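Local structure of nisin leader peptide-processing serine protease NisP (Lactococcus lactis subsp. lactis, 4MZD) at residues 300-312 / 349-361. The protein probably acts as a subtilisin-like serine endopeptidase that removes the leader peptide from the nisin precursor during antibiotic biosynthesis. Sequence-based numbering, arbitrary orientation. Where two conformers were deposited one is given.
Sequences FSNIGADAIYAPA and VYGNSFATPKVSG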
ATOM      1  N   PHE A 300      -6.274  -0.267 -14.140  1.00  8.87           N
ATOM      2  CA  PHE A 300      -5.648  -1.462 -13.574  1.00  9.11           C
ATOM      3  C   PHE A 300      -6.208  -1.886 -12.212  1.00  8.45           C
ATOM      4  O   PHE A 300      -5.920  -2.989 -11.755  1.00  8.73           O
ATOM      5  CB  PHE A 300      -4.134  -1.271 -13.428  1.00  9.19           C
ATOM      6  CG  PHE A 300      -3.753  -0.025 -12.676  1.00  8.22           C
ATOM      7  CD1 PHE A 300      -3.897   0.050 -11.296  1.00  8.25           C
ATOM      8  CD2 PHE A 300      -3.261   1.085 -13.353  1.00  8.46           C
ATOM      9  CE1 PHE A 300      -3.566   1.203 -10.607  1.00  8.54           C
ATOM     10  CE2 PHE A 300      -2.926   2.241 -12.667  1.00  8.85           C
ATOM     11  CZ  PHE A 300      -3.087   2.303 -11.302  1.00  8.84           C
ATOM     12  N   SER A 301      -6.952  -1.019 -11.531  1.00  8.38           N
ATOM     13  CA  SER A 301      -7.285  -1.300 -10.136  1.00  8.61           C
ATOM     14  C   SER A 301      -8.342  -2.381  -9.974  1.00  8.48           C
ATOM     15  O   SER A 301      -9.351  -2.400 -10.687  1.00  9.20           O
ATOM     16  CB  SER A 301      -7.764  -0.039  -9.424  1.00  8.32           C
ATOM     17  OG  SER A 301      -8.005  -0.306  -8.048  1.00  8.35           O
ATOM     18  N   ASN A 302      -8.123  -3.272  -9.017  1.00  8.14           N
ATOM     19  CA  ASN A 302      -9.211  -4.111  -8.564  1.00  8.68           C
ATOM     20  C   ASN A 302     -10.293  -3.227  -7.953  1.00  9.34           C
ATOM     21  O   ASN A 302     -10.051  -2.073  -7.571  1.00  9.68           O
ATOM     22  CB  ASN A 302      -8.719  -5.116  -7.529  1.00  8.68           C
ATOM     23  CG  ASN A 302      -7.886  -6.236  -8.128  1.00  8.35           C
ATOM     24  OD1 ASN A 302      -7.601  -6.266  -9.328  1.00  8.74           O
ATOM     25  ND2 ASN A 302      -7.501  -7.178  -7.283  1.00  8.65           N
ATOM     26  N   ILE A 303     -11.491  -3.785  -7.860  1.00 10.18           N
ATOM     27  CA  ILE A 303     -12.644  -3.060  -7.363  1.00 12.64           C
ATOM     28  C   ILE A 303     -13.214  -3.797  -6.163  1.00 13.04           C
ATOM     29  O   ILE A 303     -13.465  -5.001  -6.231  1.00 13.74           O
ATOM     30  CB  ILE A 303     -13.741  -2.930  -8.453  1.00 15.10           C
ATOM     31  CG1 ILE A 303     -13.172  -2.330  -9.746  1.00 17.68           C
ATOM     32  CG2 ILE A 303     -14.930  -2.126  -7.936  1.00 16.14           C
ATOM     33  CD1 ILE A 303     -12.726  -3.367 -10.761  1.00 18.56           C
ATOM     34  N   GLY A 304     -13.402  -3.074  -5.063  1.00 15.21           N
ATOM     35  CA  GLY A 304     -14.028  -3.627  -3.875  1.00 17.57           C
ATOM     36  C   GLY A 304     -15.092  -2.682  -3.352  1.00 18.41           C
ATOM     37  O   GLY A 304     -14.848  -1.483  -3.222  1.00 18.63           O
ATOM     38  N   ALA A 305     -16.273  -3.212  -3.050  1.00 20.38           N
ATOM     39  CA  ALA A 305     -17.380  -2.378  -2.597  1.00 21.55           C
ATOM     40  C   ALA A 305     -17.081  -1.693  -1.266  1.00 20.58           C
ATOM     41  O   ALA A 305     -17.585  -0.602  -0.993  1.00 22.50           O
ATOM     42  CB  ALA A 305     -18.662  -3.199  -2.494  1.00 22.87           C
ATOM     43  N   ASP A 306     -16.255  -2.340  -0.448  0.55 19.49           N
ATOM     44  CA  ASP A 306     -15.958  -1.848   0.892  0.55 19.02           C
ATOM     45  C   ASP A 306     -14.592  -1.168   0.970  0.55 16.72           C
ATOM     46  O   ASP A 306     -14.040  -0.990   2.056  0.55 17.32           O
ATOM     47  CB  ASP A 306     -16.021  -2.996   1.905  0.55 21.20           C
ATOM     48  CG  ASP A 306     -17.307  -3.791   1.808  0.55 23.57           C
ATOM     49  OD1 ASP A 306     -18.366  -3.185   1.543  0.55 24.42           O
ATOM     50  OD2 ASP A 306     -17.260  -5.025   1.996  0.55 24.67           O
ATOM     51  N   ALA A 307     -14.050  -0.786  -0.182  1.00 14.64           N
ATOM     52  CA  ALA A 307     -12.760  -0.115  -0.221  1.00 12.23           C
ATOM     53  C   ALA A 307     -12.882   1.404  -0.201  1.00 10.74           C
ATOM     54  O   ALA A 307     -13.955   1.970  -0.421  1.00 12.26           O
ATOM     55  CB  ALA A 307     -11.986  -0.562  -1.441  1.00 11.99           C
ATOM     56  N   ILE A 308     -11.762   2.052   0.075  1.00  9.67           N
ATOM     57  CA  ILE A 308     -11.596   3.471  -0.184  1.00  9.16           C
ATOM     58  C   ILE A 308     -10.614   3.595  -1.340  1.00  8.86           C
ATOM     59  O   ILE A 308      -9.763   2.719  -1.529  1.00  9.30           O
ATOM     60  CB  ILE A 308     -11.095   4.223   1.063  1.00 10.32           C
ATOM     61  CG1 ILE A 308     -11.064   5.734   0.813  1.00 11.95           C
ATOM     62  CG2 ILE A 308      -9.730   3.709   1.501  1.00 10.82           C
ATOM     63  CD1 ILE A 308     -10.767   6.542   2.060  1.00 13.31           C
ATOM     64  N   TYR A 309     -10.737   4.663  -2.120  1.00  9.00           N
ATOM     65  CA  TYR A 309      -9.891   4.850  -3.293  1.00  8.68           C
ATOM     66  C   TYR A 309      -9.085   6.134  -3.180  1.00  8.90           C
ATOM     67  O   TYR A 309      -9.546   7.122  -2.607  1.00  9.64           O
ATOM     68  CB  TYR A 309     -10.743   4.862  -4.568  1.00  9.81           C
ATOM     69  CG  TYR A 309     -11.437   3.539  -4.806  1.00  9.95           C
ATOM     70  CD1 TYR A 309     -10.888   2.584  -5.652  1.00 10.35           C
ATOM     71  CD2 TYR A 309     -12.626   3.233  -4.155  1.00 10.63           C
ATOM     72  CE1 TYR A 309     -11.509   1.368  -5.853  1.00 11.29           C
ATOM     73  CE2 TYR A 309     -13.251   2.018  -4.344  1.00 11.17           C
ATOM     74  CZ  TYR A 309     -12.685   1.088  -5.189  1.00 11.52           C
ATOM     75  OH  TYR A 309     -13.295  -0.128  -5.393  1.00 13.50           O
ATOM     76  N   ALA A 310      -7.871   6.114  -3.712  1.00  7.92           N
ATOM     77  CA  ALA A 310      -7.044   7.312  -3.739  1.00  7.99           C
ATOM     78  C   ALA A 310      -6.197   7.290  -5.010  1.00  7.36           C
ATOM     79  O   ALA A 310      -6.100   6.262  -5.682  1.00  7.64           O
ATOM     80  CB  ALA A 310      -6.177   7.395  -2.489  1.00  8.43           C
ATOM     81  N   PRO A 311      -5.592   8.431  -5.370  1.00  7.62           N
ATOM     82  CA  PRO A 311      -4.904   8.474  -6.667  1.00  7.81           C
ATOM     83  C   PRO A 311      -3.755   7.476  -6.821  1.00  7.67           C
ATOM     84  O   PRO A 311      -2.807   7.475  -6.028  1.00  8.39           O
ATOM     85  CB  PRO A 311      -4.413   9.923  -6.751  1.00  8.81           C
ATOM     86  CG  PRO A 311      -5.446  10.681  -5.970  1.00  8.93           C
ATOM     87  CD  PRO A 311      -5.754   9.779  -4.796  1.00  8.67           C
ATOM     88  N   ALA A 312      -3.861   6.669  -7.878  1.00  7.73           N
ATOM     89  CA  ALA A 312      -2.902   5.634  -8.243  1.00  7.73           C
ATOM     90  C   ALA A 312      -2.416   5.786  -9.681  1.00  7.36           C
ATOM     91  O   ALA A 312      -1.459   5.129 -10.075  1.00  8.14           O
ATOM     92  CB  ALA A 312      -3.519   4.257  -8.065  1.00  8.45           C
ATOM     93  N   VAL A 349       5.577   6.705 -11.287  1.00  8.15           N
ATOM     94  CA  VAL A 349       5.116   5.363 -10.948  1.00  8.15           C
ATOM     95  C   VAL A 349       3.593   5.297 -11.064  1.00  7.53           C
ATOM     96  O   VAL A 349       2.920   6.315 -11.225  1.00  7.80           O
ATOM     97  CB  VAL A 349       5.529   4.991  -9.500  1.00  8.70           C
ATOM     98  CG1 VAL A 349       7.043   5.029  -9.350  1.00  9.78           C
ATOM     99  CG2 VAL A 349       4.856   5.914  -8.492  1.00  9.08           C
ATOM    100  N   TYR A 350       3.047   4.088 -10.969  1.00  7.54           N
ATOM    101  CA  TYR A 350       1.597   3.920 -10.902  1.00  7.82           C
ATOM    102  C   TYR A 350       1.294   2.661 -10.113  1.00  7.02           C
ATOM    103  O   TYR A 350       2.143   1.780  -9.995  1.00  7.78           O
ATOM    104  CB  TYR A 350       0.974   3.820 -12.304  1.00  8.86           C
ATOM    105  CG  TYR A 350       1.377   2.563 -13.034  1.00 10.52           C
ATOM    106  CD1 TYR A 350       0.639   1.389 -12.898  1.00 11.90           C
ATOM    107  CD2 TYR A 350       2.512   2.529 -13.831  1.00 13.26           C
ATOM    108  CE1 TYR A 350       1.015   0.228 -13.536  1.00 14.36           C
ATOM    109  CE2 TYR A 350       2.893   1.365 -14.480  1.00 15.63           C
ATOM    110  CZ  TYR A 350       2.134   0.225 -14.325  1.00 16.68           C
ATOM    111  OH  TYR A 350       2.499  -0.932 -14.967  1.00 19.90           O
ATOM    112  N   GLY A 351       0.079   2.575  -9.588  1.00  7.56           N
ATOM    113  CA  GLY A 351      -0.373   1.360  -8.939  1.00  7.71           C
ATOM    114  C   GLY A 351      -0.995   1.628  -7.584  1.00  7.09           C
ATOM    115  O   GLY A 351      -0.736   2.662  -6.948  1.00  7.41           O
ATOM    116  N   ASN A 352      -1.807   0.685  -7.121  1.00  6.99           N
ATOM    117  CA  ASN A 352      -2.493   0.872  -5.851  1.00  7.01           C
ATOM    118  C   ASN A 352      -1.542   0.959  -4.665  1.00  6.73           C
ATOM    119  O   ASN A 352      -1.918   1.451  -3.599  1.00  6.83           O
ATOM    120  CB  ASN A 352      -3.527  -0.225  -5.639  1.00  7.26           C
ATOM    121  CG  ASN A 352      -4.701  -0.087  -6.584  1.00  7.59           C
ATOM    122  OD1 ASN A 352      -4.859   0.948  -7.241  1.00  8.18           O
ATOM    123  ND2 ASN A 352      -5.534  -1.117  -6.655  1.00  7.59           N
ATOM    124  N   SER A 353      -0.313   0.488  -4.844  1.00  6.98           N
ATOM    125  CA  SER A 353       0.710   0.688  -3.821  1.00  7.20           C
ATOM    126  C   SER A 353       0.971   2.153  -3.491  1.00  6.55           C
ATOM    127  O   SER A 353       1.576   2.426  -2.462  1.00  6.69           O
ATOM    128  CB  SER A 353       2.028   0.060  -4.237  1.00  8.19           C
ATOM    129  OG  SER A 353       2.480   0.615  -5.446  1.00  9.05           O
ATOM    130  N   PHE A 354       0.550   3.071  -4.360  1.00  6.65           N
ATOM    131  CA  PHE A 354       0.787   4.492  -4.156  1.00  7.11           C
ATOM    132  C   PHE A 354      -0.459   5.249  -3.720  1.00  7.21           C
ATOM    133  O   PHE A 354      -0.364   6.400  -3.287  1.00  8.99           O
ATOM    134  CB  PHE A 354       1.454   5.086  -5.393  1.00  7.86           C
ATOM    135  CG  PHE A 354       2.675   4.329  -5.781  1.00  7.27           C
ATOM    136  CD1 PHE A 354       3.779   4.315  -4.934  1.00  8.40           C
ATOM    137  CD2 PHE A 354       2.703   3.553  -6.923  1.00  7.59           C
ATOM    138  CE1 PHE A 354       4.890   3.566  -5.240  1.00  8.84           C
ATOM    139  CE2 PHE A 354       3.829   2.805  -7.242  1.00  8.06           C
ATOM    140  CZ  PHE A 354       4.925   2.816  -6.393  1.00  8.86           C
ATOM    141  N   ALA A 355      -1.616   4.591  -3.817  1.00  6.99           N
ATOM    142  CA  ALA A 355      -2.854   5.079  -3.211  1.00  7.38           C
ATOM    143  C   ALA A 355      -2.870   4.747  -1.720  1.00  6.96           C
ATOM    144  O   ALA A 355      -3.231   5.574  -0.883  1.00  7.67           O
ATOM    145  CB  ALA A 355      -4.055   4.449  -3.907  1.00  7.93           C
ATOM    146  N   THR A 356      -2.468   3.520  -1.403  1.00  6.64           N
ATOM    147  CA  THR A 356      -2.448   2.999  -0.042  1.00  6.74           C
ATOM    148  C   THR A 356      -1.733   3.916   0.966  1.00  6.40           C
ATOM    149  O   THR A 356      -2.304   4.252   1.997  1.00  6.78           O
ATOM    150  CB  THR A 356      -1.894   1.558  -0.067  1.00  6.96           C
ATOM    151  OG1 THR A 356      -2.710   0.780  -0.949  1.00  7.15           O
ATOM    152  CG2 THR A 356      -1.933   0.912   1.299  1.00  7.84           C
ATOM    153  N   PRO A 357      -0.500   4.364   0.661  1.00  6.25           N
ATOM    154  CA  PRO A 357       0.207   5.233   1.612  1.00  6.57           C
ATOM    155  C   PRO A 357      -0.449   6.594   1.802  1.00  6.49           C
ATOM    156  O   PRO A 357      -0.247   7.214   2.853  1.00  6.85           O
ATOM    157  CB  PRO A 357       1.602   5.390   0.982  1.00  7.03           C
ATOM    158  CG  PRO A 357       1.415   5.018  -0.464  1.00  6.79           C
ATOM    159  CD  PRO A 357       0.396   3.918  -0.415  1.00  6.64           C
ATOM    160  N   LYS A 358      -1.185   7.076   0.807  1.00  6.60           N
ATOM    161  CA  LYS A 358      -1.918   8.323   0.991  1.00  7.02           C
ATOM    162  C   LYS A 358      -2.947   8.140   2.103  1.00  6.83           C
ATOM    163  O   LYS A 358      -3.108   8.992   2.974  1.00  7.65           O
ATOM    164  CB  LYS A 358      -2.603   8.764  -0.303  1.00  7.42           C
ATOM    165  CG  LYS A 358      -1.652   9.122  -1.435  1.00  7.79           C
ATOM    166  CD  LYS A 358      -2.454   9.646  -2.628  1.00  8.57           C
ATOM    167  CE  LYS A 358      -1.608  10.281  -3.724  1.00  8.47           C
ATOM    168  NZ  LYS A 358      -0.893   9.299  -4.580  1.00  8.67           N
ATOM    169  N   VAL A 359      -3.644   7.006   2.080  1.00  6.62           N
ATOM    170  CA  VAL A 359      -4.601   6.692   3.125  1.00  7.08           C
ATOM    171  C   VAL A 359      -3.894   6.458   4.467  1.00  6.79           C
ATOM    172  O   VAL A 359      -4.338   6.962   5.501  1.00  7.54           O
ATOM    173  CB  VAL A 359      -5.473   5.489   2.715  1.00  7.55           C
ATOM    174  CG1 VAL A 359      -6.423   5.106   3.841  1.00  8.52           C
ATOM    175  CG2 VAL A 359      -6.252   5.829   1.445  1.00  8.61           C
ATOM    176  N   SER A 360      -2.794   5.709   4.464  1.00  6.96           N
ATOM    177  CA  SER A 360      -2.073   5.457   5.716  1.00  7.06           C
ATOM    178  C   SER A 360      -1.618   6.743   6.395  1.00  7.12           C
ATOM    179  O   SER A 360      -1.788   6.918   7.600  1.00  7.49           O
ATOM    180  CB  SER A 360      -0.853   4.576   5.474  1.00  7.41           C
ATOM    181  OG  SER A 360      -1.263   3.289   5.080  1.00  7.98           O
ATOM    182  N   GLY A 361      -1.012   7.641   5.624  1.00  7.13           N
ATOM    183  CA  GLY A 361      -0.549   8.890   6.195  1.00  7.35           C
ATOM    184  C   GLY A 361      -1.696   9.739   6.717  1.00  7.49           C
ATOM    185  O   GLY A 361      -1.585  10.364   7.770  1.00  8.25           O
TER
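Ser-301 swings OG to the side opposite its backbone N (chi1 -176°), and Asn-352 sets CG opposite its carbonyl carbon (chi1 -70°), which brings hydroxyl and amide together: Asn-352 ND2 donates to Ser-301 OG at 3.0 Å, with the oxygen close to the amide plane. Ser-301 OG passes its own hydrogen to Asn-302 O, and ND2 has a second acceptor in Leu-246 O, so both ends of the link are fixed. The amide oxygen, Asn-352 OD1, lies at the edge of the Phe-300 ring, 3.6 Å from CE1. Gly-351 CA and the Tyr-350 ring approach that ring obliquely. Next to it Gly-351 N donates to a lone pair of Ala-312 O, 3.0 Å away and nearly straight at 166°. Gly-351 and Asn-352, which make these bonds, directly precede Ser-353, the predicted charge-relay serine, whose OG is hydrogen-bonded to Arg-488 O. Farther along, Lys-358 NZ reaches Pro-311 O at 3.0 Å; Phe-354 O, Gln-154 and a salt bridge to Asp-74 share this buried ammonium. Methyl groups meet between the segments: Ala-310 CB lies 3.9 Å from Ala-355 CB, and Val-359 CG2 touches Ile-308 CG2. In this subtilisin-like fold, the start of helix 356-370 crosses strand 308-311, which pairs in parallel with strand 286-291, while Val-359 also touches strand 241-245 and helix 73-79 packs against Pro-311.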